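PDB 6EDI: glucokinase from Leishmania braziliensis MHOM/BR/75/M2904, which probably phosphorylates D-glucose at the expense of ATP, as expected of a glucokinase of the actin-like ATPase superfamily. Local coordinates for residues A278-Y290 with A299-A311. Numbering follows the deposited sequence.
Sequences ASNGAGLEFNYAY and APLKSAPEVAKLA
E285 reaches from helix 281-290 across the loop to the N-terminus of helix 304-311. Its CB packs on CB of P300, whose ring offers a compact, rigid apolar surface and also brings that CB within 3.3 Å of E285 O. CG leans on the backbone, 3.5 Å from K302 O. Because the chain is extended beyond CG, the carboxylate is carried on past S303, and OE2 accepts a hydrogen bond from A304 N at 2.7 Å. The donor comes in on the anti side, a little out of the carboxylate plane, and the bond is somewhat bent, 145° at the hydrogen. A glutamate fits here, since a negative charge at a helix N-terminus is probably favoured by the helix dipole. The same turn has a second grip: E306 OE2 accepts from both S303 N and S303 OG.

Beside E285 the contact is mostly apolar. A304, with only a methyl, can sit close to the first helix, its CB 3.7 Å from G281 O. L284 and V307 lie alongside each other, pointing opposite ways, CD1 of L284 3.8 Å from V307 CG1, while its CD2 touches A304 O. The other branch of V307, CG2, presses on Y288 CB at 3.6 Å. Y288 has CG anti to the backbone N (chi1 -173°), which sends its ring out across the interface, where the aliphatic part of K302 runs beside CD2 and CE2. The main polar partner of the hydroxyl is D316, and K302 NZ adds only a weak bond. Two consecutive helices joined by a loop thus pack at 60°, their axes 8.9 Å apart, beside helices 245-259 (F286 on A253) and 317-341 (L310 on A319), in a helical part of this actin-like ATPase-clan chain.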
loop_
_atom_site.group_PDB
_atom_site.type_symbol
_atom_site.label_atom_id
_atom_site.label_comp_id
_atom_site.label_asym_id
_atom_site.label_seq_id
_atom_site.Cartn_x
_atom_site.Cartn_y
_atom_site.Cartn_z
ATOM N N ALA A 278 0.309 4.260 20.932
ATOM C CA ALA A 278 0.496 5.654 21.334
ATOM C C ALA A 278 -0.592 6.574 20.809
ATOM O O ALA A 278 -0.501 7.788 20.980
ATOM C CB ALA A 278 1.874 6.166 20.867
ATOM N N SER A 279 -1.620 6.016 20.172
ATOM C CA SER A 279 -2.611 6.848 19.500
ATOM C C SER A 279 -4.060 6.369 19.701
ATOM O O SER A 279 -4.990 6.966 19.161
ATOM C CB SER A 279 -2.257 6.965 18.003
ATOM O OG SER A 279 -1.956 5.686 17.459
ATOM N N ASN A 280 -4.243 5.304 20.481
ATOM C CA ASN A 280 -5.578 4.773 20.805
ATOM C C ASN A 280 -6.066 5.116 22.226
ATOM O O ASN A 280 -5.416 5.874 22.949
ATOM C CB ASN A 280 -5.591 3.255 20.615
ATOM C CG ASN A 280 -4.673 2.536 21.590
ATOM O OD1 ASN A 280 -3.918 3.169 22.329
ATOM N ND2 ASN A 280 -4.719 1.210 21.579
ATOM N N GLY A 281 -7.209 4.554 22.632
ATOM C CA GLY A 281 -7.731 4.780 23.972
ATOM C C GLY A 281 -6.760 4.348 25.063
ATOM O O GLY A 281 -6.481 5.104 25.999
ATOM N N ALA A 282 -6.244 3.128 24.934
ATOM C CA ALA A 282 -5.258 2.603 25.865
ATOM C C ALA A 282 -4.080 3.545 26.015
ATOM O O ALA A 282 -3.615 3.793 27.126
ATOM C CB ALA A 282 -4.785 1.250 25.418
ATOM N N GLY A 283 -3.596 4.058 24.888
ATOM C CA GLY A 283 -2.494 5.000 24.892
ATOM C C GLY A 283 -2.869 6.313 25.550
ATOM O O GLY A 283 -2.062 6.906 26.261
ATOM N N LEU A 284 -4.096 6.776 25.321
ATOM C CA LEU A 284 -4.533 8.029 25.934
ATOM C C LEU A 284 -4.550 7.897 27.463
ATOM O O LEU A 284 -4.110 8.799 28.191
ATOM C CB LEU A 284 -5.909 8.453 25.424
ATOM C CG LEU A 284 -6.371 9.749 26.097
ATOM C CD1 LEU A 284 -5.377 10.879 25.801
ATOM C CD2 LEU A 284 -7.772 10.126 25.666
ATOM N N GLU A 285 -5.031 6.755 27.931
ATOM C CA GLU A 285 -5.034 6.460 29.363
ATOM C C GLU A 285 -3.615 6.380 29.929
ATOM O O GLU A 285 -3.359 6.844 31.046
ATOM C CB GLU A 285 -5.818 5.176 29.638
ATOM C CG GLU A 285 -7.290 5.315 29.227
ATOM C CD GLU A 285 -8.116 4.067 29.435
ATOM O OE1 GLU A 285 -7.565 3.057 29.921
ATOM O OE2 GLU A 285 -9.322 4.105 29.103
ATOM N N PHE A 286 -2.692 5.811 29.152
ATOM C CA PHE A 286 -1.297 5.776 29.560
ATOM C C PHE A 286 -0.704 7.178 29.575
ATOM O O PHE A 286 0.070 7.538 30.475
ATOM C CB PHE A 286 -0.473 4.885 28.630
ATOM C CG PHE A 286 0.992 4.908 28.934
ATOM C CD1 PHE A 286 1.512 4.105 29.941
ATOM C CD2 PHE A 286 1.848 5.746 28.230
ATOM C CE1 PHE A 286 2.868 4.128 30.244
ATOM C CE2 PHE A 286 3.205 5.776 28.515
ATOM C CZ PHE A 286 3.719 4.963 29.530
ATOM N N ASN A 287 -1.045 7.959 28.558
ATOM C CA ASN A 287 -0.548 9.320 28.462
ATOM C C ASN A 287 -0.914 10.161 29.673
ATOM O O ASN A 287 -0.111 10.966 30.161
ATOM C CB ASN A 287 -1.038 9.971 27.179
ATOM C CG ASN A 287 -0.216 9.544 25.978
ATOM O OD1 ASN A 287 0.650 8.671 26.097
ATOM N ND2 ASN A 287 -0.485 10.149 24.819
ATOM N N TYR A 288 -2.122 9.947 30.172
ATOM C CA TYR A 288 -2.596 10.692 31.329
ATOM C C TYR A 288 -1.741 10.410 32.558
ATOM O O TYR A 288 -1.250 11.334 33.204
ATOM C CB TYR A 288 -4.060 10.369 31.621
ATOM C CG TYR A 288 -4.638 11.247 32.710
ATOM C CD1 TYR A 288 -4.815 12.611 32.503
ATOM C CD2 TYR A 288 -4.995 10.717 33.940
ATOM C CE1 TYR A 288 -5.344 13.424 33.496
ATOM C CE2 TYR A 288 -5.525 11.520 34.937
ATOM C CZ TYR A 288 -5.696 12.871 34.711
ATOM O OH TYR A 288 -6.224 13.665 35.713
ATOM N N ALA A 289 -1.568 9.134 32.872
ATOM C CA ALA A 289 -0.678 8.735 33.953
ATOM C C ALA A 289 0.705 9.332 33.731
ATOM O O ALA A 289 1.242 10.015 34.606
ATOM C CB ALA A 289 -0.609 7.229 34.058
ATOM N N TYR A 290 1.258 9.109 32.540
ATOM C CA TYR A 290 2.599 9.574 32.207
ATOM C C TYR A 290 2.773 11.075 32.448
ATOM O O TYR A 290 3.839 11.516 32.868
ATOM C CB TYR A 290 2.952 9.193 30.757
ATOM C CG TYR A 290 4.401 9.444 30.357
ATOM C CD1 TYR A 290 5.396 8.515 30.644
ATOM C CD2 TYR A 290 4.763 10.594 29.664
ATOM C CE1 TYR A 290 6.715 8.736 30.266
ATOM C CE2 TYR A 290 6.073 10.821 29.284
ATOM C CZ TYR A 290 7.040 9.889 29.591
ATOM O OH TYR A 290 8.343 10.109 29.216
ATOM N N ALA A 299 -0.616 2.379 36.540
ATOM C CA ALA A 299 -2.069 2.463 36.624
ATOM C C ALA A 299 -2.573 3.800 36.096
ATOM O O ALA A 299 -2.203 4.858 36.614
ATOM C CB ALA A 299 -2.515 2.273 38.055
ATOM N N PRO A 300 -3.426 3.758 35.064
ATOM C CA PRO A 300 -3.939 5.000 34.473
ATOM C C PRO A 300 -5.039 5.653 35.309
ATOM O O PRO A 300 -5.151 6.882 35.321
ATOM C CB PRO A 300 -4.526 4.532 33.134
ATOM C CG PRO A 300 -3.965 3.147 32.903
ATOM C CD PRO A 300 -3.796 2.575 34.266
ATOM N N LEU A 301 -5.828 4.833 35.996
ATOM C CA LEU A 301 -7.065 5.276 36.646
ATOM C C LEU A 301 -8.072 5.812 35.625
ATOM O O LEU A 301 -8.973 5.086 35.195
ATOM C CB LEU A 301 -6.800 6.314 37.746
ATOM C CG LEU A 301 -7.915 6.430 38.787
ATOM C CD1 LEU A 301 -8.249 5.045 39.315
ATOM C CD2 LEU A 301 -7.523 7.380 39.925
ATOM N N LYS A 302 -7.911 7.073 35.230
ATOM C CA LYS A 302 -8.866 7.707 34.321
ATOM C C LYS A 302 -8.976 6.976 32.984
ATOM O O LYS A 302 -7.965 6.637 32.360
ATOM C CB LYS A 302 -8.488 9.167 34.070
ATOM C CG LYS A 302 -9.212 10.190 34.940
ATOM C CD LYS A 302 -8.903 10.021 36.410
ATOM C CE LYS A 302 -9.191 11.306 37.183
ATOM N NZ LYS A 302 -7.976 11.777 37.914
ATOM N N SER A 303 -10.208 6.739 32.544
ATOM C CA SER A 303 -10.435 6.120 31.246
ATOM C C SER A 303 -10.278 7.153 30.136
ATOM O O SER A 303 -10.260 8.360 30.390
ATOM C CB SER A 303 -11.819 5.471 31.178
ATOM O OG SER A 303 -12.838 6.426 31.391
ATOM N N ALA A 304 -10.140 6.674 28.907
ATOM C CA ALA A 304 -9.968 7.570 27.767
ATOM C C ALA A 304 -11.102 8.607 27.606
ATOM O O ALA A 304 -10.820 9.789 27.352
ATOM C CB ALA A 304 -9.758 6.775 26.494
ATOM N N PRO A 305 -12.379 8.176 27.750
ATOM C CA PRO A 305 -13.462 9.168 27.708
ATOM C C PRO A 305 -13.214 10.307 28.688
ATOM O O PRO A 305 -13.359 11.482 28.325
ATOM C CB PRO A 305 -14.674 8.370 28.186
ATOM C CG PRO A 305 -14.400 6.977 27.767
ATOM C CD PRO A 305 -12.910 6.799 27.855
ATOM N N GLU A 306 -12.817 9.952 29.907
ATOM C CA GLU A 306 -12.654 10.930 30.982
ATOM C C GLU A 306 -11.546 11.926 30.684
ATOM O O GLU A 306 -11.727 13.140 30.838
ATOM C CB GLU A 306 -12.312 10.237 32.301
ATOM C CG GLU A 306 -13.282 9.182 32.787
ATOM C CD GLU A 306 -12.728 8.430 33.989
ATOM O OE1 GLU A 306 -12.319 9.099 34.967
ATOM O OE2 GLU A 306 -12.680 7.178 33.951
ATOM N N VAL A 307 -10.386 11.404 30.286
ATOM C CA VAL A 307 -9.246 12.247 29.972
ATOM C C VAL A 307 -9.644 13.263 28.910
ATOM O O VAL A 307 -9.421 14.459 29.063
ATOM C CB VAL A 307 -8.023 11.400 29.512
ATOM C CG1 VAL A 307 -6.896 12.299 29.029
ATOM C CG2 VAL A 307 -7.543 10.490 30.640
ATOM N N ALA A 308 -10.275 12.777 27.847
ATOM C CA ALA A 308 -10.717 13.638 26.753
ATOM C C ALA A 308 -11.716 14.701 27.216
ATOM O O ALA A 308 -11.623 15.863 26.815
ATOM C CB ALA A 308 -11.299 12.804 25.607
ATOM N N LYS A 309 -12.675 14.306 28.051
ATOM C CA LYS A 309 -13.622 15.273 28.603
ATOM C C LYS A 309 -12.894 16.336 29.432
ATOM O O LYS A 309 -13.158 17.535 29.294
ATOM C CB LYS A 309 -14.702 14.577 29.433
ATOM C CG LYS A 309 -15.647 15.554 30.120
ATOM C CD LYS A 309 -16.660 14.848 30.993
ATOM C CE LYS A 309 -17.957 14.568 30.236
ATOM N NZ LYS A 309 -19.151 15.124 30.958
ATOM N N LEU A 310 -11.971 15.881 30.278
ATOM C CA LEU A 310 -11.160 16.766 31.116
ATOM C C LEU A 310 -10.327 17.730 30.278
ATOM O O LEU A 310 -10.084 18.873 30.676
ATOM C CB LEU A 310 -10.254 15.939 32.045
ATOM C CG LEU A 310 -10.767 15.424 33.400
ATOM C CD1 LEU A 310 -12.208 14.957 33.333
ATOM C CD2 LEU A 310 -9.902 14.290 33.915
ATOM N N ALA A 311 -9.895 17.265 29.107
ATOM C CA ALA A 311 -9.087 18.083 28.208
ATOM C C ALA A 311 -9.946 19.137 27.515
ATOM O O ALA A 311 -9.521 20.286 27.326
ATOM C CB ALA A 311 -8.410 17.207 27.181
#